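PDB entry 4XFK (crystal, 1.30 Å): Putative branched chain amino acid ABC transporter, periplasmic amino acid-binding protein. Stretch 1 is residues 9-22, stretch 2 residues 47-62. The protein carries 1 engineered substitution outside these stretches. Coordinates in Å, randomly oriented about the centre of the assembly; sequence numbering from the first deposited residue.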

ATOM      1  N   ALA A   9      10.652   9.556  31.540  1.00 28.11           N
ATOM      2  CA  ALA A   9      10.747   8.797  30.297  1.00 27.02           C
ATOM      3  C   ALA A   9      10.367   9.645  29.089  1.00 24.11           C
ATOM      4  O   ALA A   9       9.364  10.359  29.107  1.00 23.71           O
ATOM      5  CB  ALA A   9       9.864   7.556  30.365  1.00 27.32           C
ATOM      6  N   GLU A  10      11.170   9.564  28.034  1.00 21.71           N
ATOM      7  CA  GLU A  10      10.832  10.226  26.785  1.00 20.17           C
ATOM      8  C   GLU A  10       9.646   9.515  26.135  1.00 15.61           C
ATOM      9  O   GLU A  10       9.687   8.305  25.920  1.00 14.84           O
ATOM     10  CB  GLU A  10      12.019  10.191  25.817  1.00 23.01           C
ATOM     11  CG  GLU A  10      13.244  10.973  26.257  1.00 26.18           C
ATOM     12  CD  GLU A  10      14.385  10.865  25.252  1.00 29.47           C
ATOM     13  OE1 GLU A  10      14.225  10.135  24.245  1.00 28.45           O
ATOM     14  OE2 GLU A  10      15.438  11.508  25.468  1.00 32.15           O
ATOM     15  N   PRO A  11       8.579  10.257  25.815  1.00 12.82           N
ATOM     16  CA  PRO A  11       7.525   9.604  25.031  1.00 10.95           C
ATOM     17  C   PRO A  11       7.912   9.452  23.569  1.00  9.70           C
ATOM     18  O   PRO A  11       8.687  10.249  23.031  1.00 11.24           O
ATOM     19  CB  PRO A  11       6.346  10.574  25.145  1.00 13.05           C
ATOM     20  CG  PRO A  11       6.975  11.901  25.429  1.00 15.55           C
ATOM     21  CD  PRO A  11       8.209  11.621  26.239  1.00 13.89           C
ATOM     22  N   LEU A  12       7.362   8.424  22.936  1.00  8.82           N
ATOM     23  CA  LEU A  12       7.496   8.251  21.500  1.00  9.04           C
ATOM     24  C   LEU A  12       6.483   9.152  20.809  1.00  9.59           C
ATOM     25  O   LEU A  12       5.293   9.127  21.132  1.00 10.06           O
ATOM     26  CB  LEU A  12       7.255   6.791  21.134  1.00  9.70           C
ATOM     27  CG  LEU A  12       7.501   6.413  19.677  1.00  9.84           C
ATOM     28  CD1 LEU A  12       8.946   6.663  19.294  1.00 12.46           C
ATOM     29  CD2 LEU A  12       7.129   4.962  19.471  1.00 11.05           C
ATOM     30  N   LYS A  13       6.967   9.951  19.863  1.00  9.30           N
ATOM     31  CA  LYS A  13       6.123  10.855  19.096  1.00  9.03           C
ATOM     32  C   LYS A  13       6.156  10.446  17.628  1.00  7.53           C
ATOM     33  O   LYS A  13       7.219  10.449  16.988  1.00  8.69           O
ATOM     34  CB  LYS A  13       6.604  12.299  19.250  1.00  9.17           C
ATOM     35  CG  LYS A  13       6.499  12.831  20.683  1.00 12.41           C
ATOM     36  CD  LYS A  13       6.933  14.292  20.761  1.00 16.68           C
ATOM     37  CE  LYS A  13       6.788  14.858  22.169  1.00 20.88           C
ATOM     38  NZ  LYS A  13       7.090  16.317  22.184  1.00 24.19           N
ATOM     39  N   ILE A  14       4.985  10.102  17.098  1.00  7.75           N
ATOM     40  CA  ILE A  14       4.865   9.623  15.727  1.00  7.49           C
ATOM     41  C   ILE A  14       4.043  10.607  14.918  1.00  7.26           C
ATOM     42  O   ILE A  14       2.897  10.907  15.271  1.00  8.89           O
ATOM     43  CB  ILE A  14       4.205   8.228  15.684  1.00  8.21           C
ATOM     44  CG1 ILE A  14       5.017   7.238  16.522  1.00  7.60           C
ATOM     45  CG2 ILE A  14       4.063   7.740  14.248  1.00  8.97           C
ATOM     46  CD1 ILE A  14       4.518   5.814  16.451  1.00  9.34           C
ATOM     47  N   ALA A  15       4.633  11.102  13.830  1.00  6.97           N
ATOM     48  CA  ALA A  15       3.975  12.075  12.969  1.00  7.14           C
ATOM     49  C   ALA A  15       3.364  11.421  11.739  1.00  7.38           C
ATOM     50  O   ALA A  15       4.053  10.751  10.979  1.00  9.93           O
ATOM     51  CB  ALA A  15       4.954  13.144  12.536  1.00  7.87           C
ATOM     52  N   LEU A  16       2.073  11.648  11.540  1.00  5.87           N
ATOM     53  CA  LEU A  16       1.372  11.197  10.341  1.00  6.30           C
ATOM     54  C   LEU A  16       1.319  12.374   9.379  1.00  6.07           C
ATOM     55  O   LEU A  16       0.697  13.406   9.669  1.00  7.42           O
ATOM     56  CB  LEU A  16      -0.043  10.743  10.702  1.00  7.38           C
ATOM     57  CG  LEU A  16      -0.942  10.351   9.532  1.00  8.50           C
ATOM     58  CD1 LEU A  16      -0.388   9.148   8.780  1.00  9.11           C
ATOM     59  CD2 LEU A  16      -2.370  10.077  10.012  1.00 10.17           C
ATOM     60  N   VAL A  17       2.013  12.244   8.254  1.00  6.43           N
ATOM     61  CA  VAL A  17       2.052  13.309   7.264  1.00  6.73           C
ATOM     62  C   VAL A  17       1.263  12.832   6.056  1.00  7.06           C
ATOM     63  O   VAL A  17       1.735  12.009   5.273  1.00  8.55           O
ATOM     64  CB  VAL A  17       3.498  13.649   6.865  1.00  8.39           C
ATOM     65  CG1 VAL A  17       3.526  14.737   5.793  1.00  9.33           C
ATOM     66  CG2 VAL A  17       4.310  14.067   8.092  1.00  9.28           C
ATOM     67  N   GLU A  18       0.048  13.342   5.919  1.00  6.51           N
ATOM     68  CA  GLU A  18      -0.906  12.813   4.950  1.00  6.69           C
ATOM     69  C   GLU A  18      -1.856  13.885   4.468  1.00  6.79           C
ATOM     70  O   GLU A  18      -1.954  14.950   5.067  1.00  7.40           O
ATOM     71  CB  GLU A  18      -1.725  11.662   5.551  1.00  8.04           C
ATOM     72  CG  GLU A  18      -1.130  10.291   5.307  1.00  7.62           C
ATOM     73  CD  GLU A  18      -1.022   9.971   3.828  1.00  7.30           C
ATOM     74  OE1 GLU A  18      -1.736  10.615   3.024  1.00  8.03           O
ATOM     75  OE2 GLU A  18      -0.227   9.083   3.465  1.00  8.22           O
ATOM     76  N   THR A  19      -2.566  13.602   3.382  1.00  7.74           N
ATOM     77  CA  THR A  19      -3.672  14.451   2.963  1.00  8.01           C
ATOM     78  C   THR A  19      -4.863  14.146   3.857  1.00  6.87           C
ATOM     79  O   THR A  19      -5.455  13.077   3.751  1.00  8.53           O
ATOM     80  CB  THR A  19      -4.051  14.181   1.501  1.00  8.68           C
ATOM     81  OG1 THR A  19      -2.863  14.197   0.697  1.00 10.29           O
ATOM     82  CG2 THR A  19      -5.042  15.235   1.005  1.00  9.80           C
ATOM     83  N   LEU A  20      -5.204  15.082   4.741  1.00  6.63           N
ATOM     84  CA  LEU A  20      -6.128  14.772   5.838  1.00  7.42           C
ATOM     85  C   LEU A  20      -7.413  15.594   5.808  1.00  7.41           C
ATOM     86  O   LEU A  20      -8.249  15.478   6.712  1.00  8.84           O
ATOM     87  CB  LEU A  20      -5.427  14.908   7.197  1.00  8.46           C
ATOM     88  CG  LEU A  20      -4.317  13.872   7.419  1.00  7.52           C
ATOM     89  CD1 LEU A  20      -3.522  14.201   8.676  1.00  9.05           C
ATOM     90  CD2 LEU A  20      -4.882  12.459   7.465  1.00  8.44           C
ATOM     91  N   SER A  21      -7.587  16.417   4.774  1.00  7.63           N
ATOM     92  CA  SER A  21      -8.828  17.168   4.632  1.00  8.72           C
ATOM     93  C   SER A  21      -9.072  17.487   3.172  1.00  8.56           C
ATOM     94  O   SER A  21      -8.148  17.474   2.360  1.00  8.57           O
ATOM     95  CB  SER A  21      -8.806  18.470   5.449  1.00  9.36           C
ATOM     96  OG  SER A  21      -7.857  19.398   4.937  1.00  9.71           O
ATOM     97  N   GLY A  22     -10.325  17.763   2.836  1.00  8.91           N
ATOM     98  CA  GLY A  22     -10.649  18.258   1.512  1.00 10.97           C
ATOM     99  C   GLY A  22     -10.915  17.175   0.481  1.00 10.94           C
ATOM    100  O   GLY A  22     -10.888  15.983   0.787  1.00 10.90           O
ATOM    101  N   GLY A  47       1.122   2.000  25.478  1.00  7.75           N
ATOM    102  CA  GLY A  47       2.005   2.828  24.680  1.00  7.24           C
ATOM    103  C   GLY A  47       3.406   2.260  24.551  1.00  7.78           C
ATOM    104  O   GLY A  47       3.585   1.082  24.266  1.00  7.91           O
ATOM    105  N   PHE A  48       4.405   3.108  24.755  1.00  7.42           N
ATOM    106  CA  PHE A  48       5.801   2.686  24.661  1.00  8.00           C
ATOM    107  C   PHE A  48       6.637   3.459  25.675  1.00  8.27           C
ATOM    108  O   PHE A  48       6.430   4.657  25.858  1.00  8.74           O
ATOM    109  CB  PHE A  48       6.374   2.908  23.250  1.00  8.07           C
ATOM    110  CG  PHE A  48       7.813   2.492  23.125  1.00  7.96           C
ATOM    111  CD1 PHE A  48       8.174   1.162  23.289  1.00  8.28           C
ATOM    112  CD2 PHE A  48       8.808   3.422  22.860  1.00  9.49           C
ATOM    113  CE1 PHE A  48       9.499   0.770  23.204  1.00 10.08           C
ATOM    114  CE2 PHE A  48      10.134   3.030  22.758  1.00 10.71           C
ATOM    115  CZ  PHE A  48      10.473   1.703  22.929  1.00 10.45           C
ATOM    116  N   ASN A  49       7.568   2.772  26.339  1.00  9.20           N
ATOM    117  CA  ASN A  49       8.538   3.416  27.230  1.00  9.73           C
ATOM    118  C   ASN A  49       7.867   4.038  28.453  1.00 10.31           C
ATOM    119  O   ASN A  49       8.386   4.975  29.053  1.00 12.26           O
ATOM    120  CB  ASN A  49       9.367   4.459  26.462  1.00 12.13           C
ATOM    121  CG  ASN A  49      10.694   4.777  27.142  1.00 13.06           C
ATOM    122  OD1 ASN A  49      11.315   3.913  27.758  1.00 14.29           O
ATOM    123  ND2 ASN A  49      11.130   6.025  27.030  1.00 14.25           N
ATOM    124  N   GLY A  50       6.707   3.503  28.822  1.00  8.83           N
ATOM    125  CA  GLY A  50       5.999   3.953  30.010  1.00  9.27           C
ATOM    126  C   GLY A  50       5.105   5.165  29.811  1.00  8.11           C
ATOM    127  O   GLY A  50       4.604   5.728  30.786  1.00  9.14           O
ATOM    128  N   GLU A  51       4.895   5.563  28.557  1.00  8.69           N
ATOM    129  CA  GLU A  51       4.018   6.684  28.233  1.00  8.36           C
ATOM    130  C   GLU A  51       3.175   6.332  27.023  1.00  8.10           C
ATOM    131  O   GLU A  51       3.577   5.514  26.195  1.00  8.67           O
ATOM    132  CB  GLU A  51       4.834   7.945  27.918  1.00 10.39           C
ATOM    133  CG  GLU A  51       5.760   8.423  29.039  1.00 12.34           C
ATOM    134  CD  GLU A  51       5.019   8.931  30.270  1.00 16.42           C
ATOM    135  OE1 GLU A  51       3.832   9.298  30.169  1.00 18.43           O
ATOM    136  OE2 GLU A  51       5.638   8.980  31.350  1.00 19.48           O
ATOM    137  N   LYS A  52       2.020   6.964  26.895  1.00  7.76           N
ATOM    138  CA  LYS A  52       1.265   6.842  25.652  1.00  8.21           C
ATOM    139  C   LYS A  52       2.127   7.298  24.476  1.00  7.79           C
ATOM    140  O   LYS A  52       2.952   8.197  24.617  1.00  8.24           O
ATOM    141  CB  LYS A  52      -0.014   7.680  25.704  1.00  9.18           C
ATOM    142  CG  LYS A  52      -0.982   7.295  26.804  1.00  9.03           C
ATOM    143  CD  LYS A  52      -1.486   5.868  26.688  1.00  8.20           C
ATOM    144  CE  LYS A  52      -2.727   5.687  27.568  1.00  7.49           C
ATOM    145  NZ  LYS A  52      -3.205   4.270  27.655  1.00  8.90           N
ATOM    146  N   ILE A  53       1.928   6.674  23.323  1.00  7.70           N
ATOM    147  CA  ILE A  53       2.524   7.169  22.091  1.00  7.46           C
ATOM    148  C   ILE A  53       1.706   8.367  21.640  1.00  8.08           C
ATOM    149  O   ILE A  53       0.477   8.301  21.580  1.00  8.90           O
ATOM    150  CB  ILE A  53       2.508   6.090  20.995  1.00  7.75           C
ATOM    151  CG1 ILE A  53       3.405   4.914  21.394  1.00  9.16           C
ATOM    152  CG2 ILE A  53       2.977   6.659  19.674  1.00  8.97           C
ATOM    153  CD1 ILE A  53       3.267   3.700  20.500  1.00  9.92           C
ATOM    154  N   GLN A  54       2.385   9.469  21.358  1.00  8.36           N
ATOM    155  CA  GLN A  54       1.716  10.655  20.849  1.00  8.80           C
ATOM    156  C   GLN A  54       1.614  10.596  19.337  1.00  9.17           C
ATOM    157  O   GLN A  54       2.593  10.316  18.641  1.00 10.29           O
ATOM    158  CB  GLN A  54       2.472  11.911  21.264  1.00 10.29           C
ATOM    159  CG  GLN A  54       2.429  12.133  22.758  1.00 13.22           C
ATOM    160  CD  GLN A  54       3.260  13.316  23.203  1.00 14.72           C
ATOM    161  OE1 GLN A  54       3.363  14.326  22.503  1.00 16.95           O
ATOM    162  NE2 GLN A  54       3.866  13.194  24.367  1.00 16.30           N
ATOM    163  N   ILE A  55       0.412  10.848  18.836  1.00  9.25           N
ATOM    164  CA  ILE A  55       0.143  10.805  17.409  1.00  9.74           C
ATOM    165  C   ILE A  55      -0.011  12.238  16.937  1.00  9.77           C
ATOM    166  O   ILE A  55      -0.971  12.911  17.283  1.00 12.07           O
ATOM    167  CB  ILE A  55      -1.127   9.996  17.110  1.00 11.97           C
ATOM    168  CG1 ILE A  55      -1.049   8.617  17.776  1.00 13.50           C
ATOM    169  CG2 ILE A  55      -1.322   9.862  15.613  1.00 13.47           C
ATOM    170  CD1 ILE A  55      -2.326   7.826  17.672  1.00 16.83           C
ATOM    171  N   LEU A  56       0.973  12.709  16.183  1.00  8.26           N
ATOM    172  CA  LEU A  56       1.004  14.085  15.721  1.00  9.07           C
ATOM    173  C   LEU A  56       0.625  14.119  14.252  1.00  9.20           C
ATOM    174  O   LEU A  56       1.337  13.590  13.403  1.00 13.40           O
ATOM    175  CB  LEU A  56       2.407  14.662  15.888  1.00  9.73           C
ATOM    176  CG  LEU A  56       3.029  14.622  17.286  1.00 14.11           C
ATOM    177  CD1 LEU A  56       4.398  15.294  17.259  1.00 14.80           C
ATOM    178  CD2 LEU A  56       2.109  15.259  18.319  1.00 19.11           C
ATOM    179  N   GLU A  57      -0.500  14.735  13.931  1.00  7.98           N
ATOM    180  CA  GLU A  57      -0.981  14.736  12.554  1.00  7.34           C
ATOM    181  C   GLU A  57      -0.624  16.024  11.832  1.00  6.90           C
ATOM    182  O   GLU A  57      -0.751  17.113  12.395  1.00  7.76           O
ATOM    183  CB  GLU A  57      -2.493  14.526  12.539  1.00  8.90           C
ATOM    184  CG  GLU A  57      -2.931  13.188  13.136  1.00  9.42           C
ATOM    185  CD  GLU A  57      -4.438  13.056  13.229  1.00 11.79           C
ATOM    186  OE1 GLU A  57      -5.091  12.897  12.179  1.00 14.02           O
ATOM    187  OE2 GLU A  57      -4.981  13.117  14.351  1.00 17.16           O
ATOM    188  N   TYR A  58      -0.174  15.887  10.583  1.00  6.34           N
ATOM    189  CA  TYR A  58       0.172  17.022   9.726  1.00  6.48           C
ATOM    190  C   TYR A  58      -0.536  16.888   8.390  1.00  7.36           C
ATOM    191  O   TYR A  58      -0.200  16.029   7.580  1.00  8.24           O
ATOM    192  CB  TYR A  58       1.693  17.123   9.520  1.00  8.56           C
ATOM    193  CG  TYR A  58       2.427  17.350  10.814  1.00  9.16           C
ATOM    194  CD1 TYR A  58       2.747  16.284  11.642  1.00  9.92           C
ATOM    195  CD2 TYR A  58       2.779  18.629  11.225  1.00 10.21           C
ATOM    196  CE1 TYR A  58       3.389  16.484  12.849  1.00 10.68           C
ATOM    197  CE2 TYR A  58       3.433  18.836  12.428  1.00 11.33           C
ATOM    198  CZ  TYR A  58       3.730  17.757  13.231  1.00 11.33           C
ATOM    199  OH  TYR A  58       4.374  17.938  14.432  1.00 13.60           O
ATOM    200  N   ASP A  59      -1.538  17.726   8.183  1.00  7.34           N
ATOM    201  CA  ASP A  59      -2.321  17.741   6.955  1.00  7.83           C
ATOM    202  C   ASP A  59      -1.490  18.362   5.845  1.00 10.05           C
ATOM    203  O   ASP A  59      -1.197  19.551   5.870  1.00 14.85           O
ATOM    204  CB  ASP A  59      -3.593  18.547   7.208  1.00  8.04           C
ATOM    205  CG  ASP A  59      -4.562  18.546   6.039  1.00  8.43           C
ATOM    206  OD1 ASP A  59      -4.336  17.829   5.036  1.00  8.10           O
ATOM    207  OD2 ASP A  59      -5.576  19.283   6.144  1.00  9.17           O
ATOM    208  N   ASN A  60      -1.087  17.539   4.885  1.00  7.87           N
ATOM    209  CA  ASN A  60      -0.283  17.989   3.767  1.00  8.45           C
ATOM    210  C   ASN A  60      -1.170  18.242   2.557  1.00  8.36           C
ATOM    211  O   ASN A  60      -1.676  17.301   1.936  1.00 10.53           O
ATOM    212  CB  ASN A  60       0.791  16.959   3.399  1.00 10.11           C
ATOM    213  CG  ASN A  60       1.563  17.363   2.164  1.00 11.77           C
ATOM    214  OD1 ASN A  60       1.675  18.556   1.864  1.00 13.10           O
ATOM    215  ND2 ASN A  60       2.072  16.383   1.421  1.00 12.60           N
ATOM    216  N   GLN A  61      -1.354  19.516   2.223  1.00  9.58           N
ATOM    217  CA  GLN A  61      -2.215  19.899   1.109  1.00 10.98           C
ATOM    218  C   GLN A  61      -1.427  20.213  -0.149  1.00 14.12           C
ATOM    219  O   GLN A  61      -2.001  20.546  -1.178  1.00 17.92           O
ATOM    220  CB  GLN A  61      -3.042  21.119   1.507  1.00 11.78           C
ATOM    221  CG  GLN A  61      -4.081  20.794   2.558  1.00 11.07           C
ATOM    222  CD  GLN A  61      -5.229  19.987   1.980  1.00 12.67           C
ATOM    223  OE1 GLN A  61      -5.778  20.333   0.929  1.00 16.34           O
ATOM    224  NE2 GLN A  61      -5.593  18.905   2.654  1.00 11.09           N
ATOM    225  N   GLY A  62      -0.110  20.096  -0.059  1.00 12.98           N
ATOM    226  CA  GLY A  62       0.750  20.581  -1.117  1.00 14.40           C
ATOM    227  C   GLY A  62       1.686  19.583  -1.770  1.00 14.47           C
ATOM    228  O   GLY A  62       2.744  19.975  -2.261  1.00 16.99           O
TER
HETATM  229  O   HOH W   1       7.618  11.316  30.686  1.00 31.49           O
HETATM  230  O   HOH W   2       5.564   6.797  24.241  1.00  9.38           O
HETATM  231  O   HOH W   3       1.736  13.619   2.649  1.00 17.51           O
HETATM  232  O   HOH W   4      -0.003  14.089   0.922  1.00 17.14           O

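Residues 13-18 and 54-59 form neighbouring parallel strands, their N-to-C directions 22° apart, and the contact buries 1189 Å² in total. Leu12, Gln54 and Tyr58 lose the most surface to it.

Leu12 stands where the strand pairing begins. Its carbonyl O accepts from Gln54 N (2.9 Å), the first rung of a ladder in which the even-numbered residues of the first strand bond on both sides of their opposite partners: Ile14 N donates to Gln54 O (2.9 Å) and Ile14 O accepts from Leu56 N (2.8 Å), a pattern that Leu16 repeats with Leu56 and Tyr58. The ladder closes where Asn60 N donates to Glu18 O (2.7 Å). The CA-to-CB bond of Leu12 points toward the second stretch, and Leu12 CD2 lies 4.1 Å from Phe48 CD2 and 4.2 Å from Ile53 CD1 in an apolar cluster, which Ile14 extends through CD1, 3.7 Å from Ile53 CG2. Water 2 donates to Phe48 O and accepts from Leu12 N, satisfying an amide that precedes the ladder.

Gln54 shares a sheet face with Lys13, Ala15, Leu56, Val17 and Tyr58. The end of its side chain reaches Pro11 and Lys13, with Gln54 NE2 3.5 Å from Pro11 CG and Gln54 OE1 3.5 Å from Lys13 CE; these are packing contacts of its polar end with carbon.

Further along that face, Tyr58 CE1 rests 3.7 Å from Ala15 CB, the small alanine lying beside the ring, while Tyr58 CB lies 4.3 Å from Val17 CG2.

Side chains secure the flanks. Asn49 ND2 donates to Glu10 O (2.9 Å) before the strands. At the far end, the carboxylate of Asp59, the last residue of its strand, accepts from Leu20 N at OD1 (2.9 Å) and from Ser21 OG at OD2 (2.6 Å), while Gln61 NE2 bridges Asp59 OD1 and Ser21 O, both at 2.9 Å.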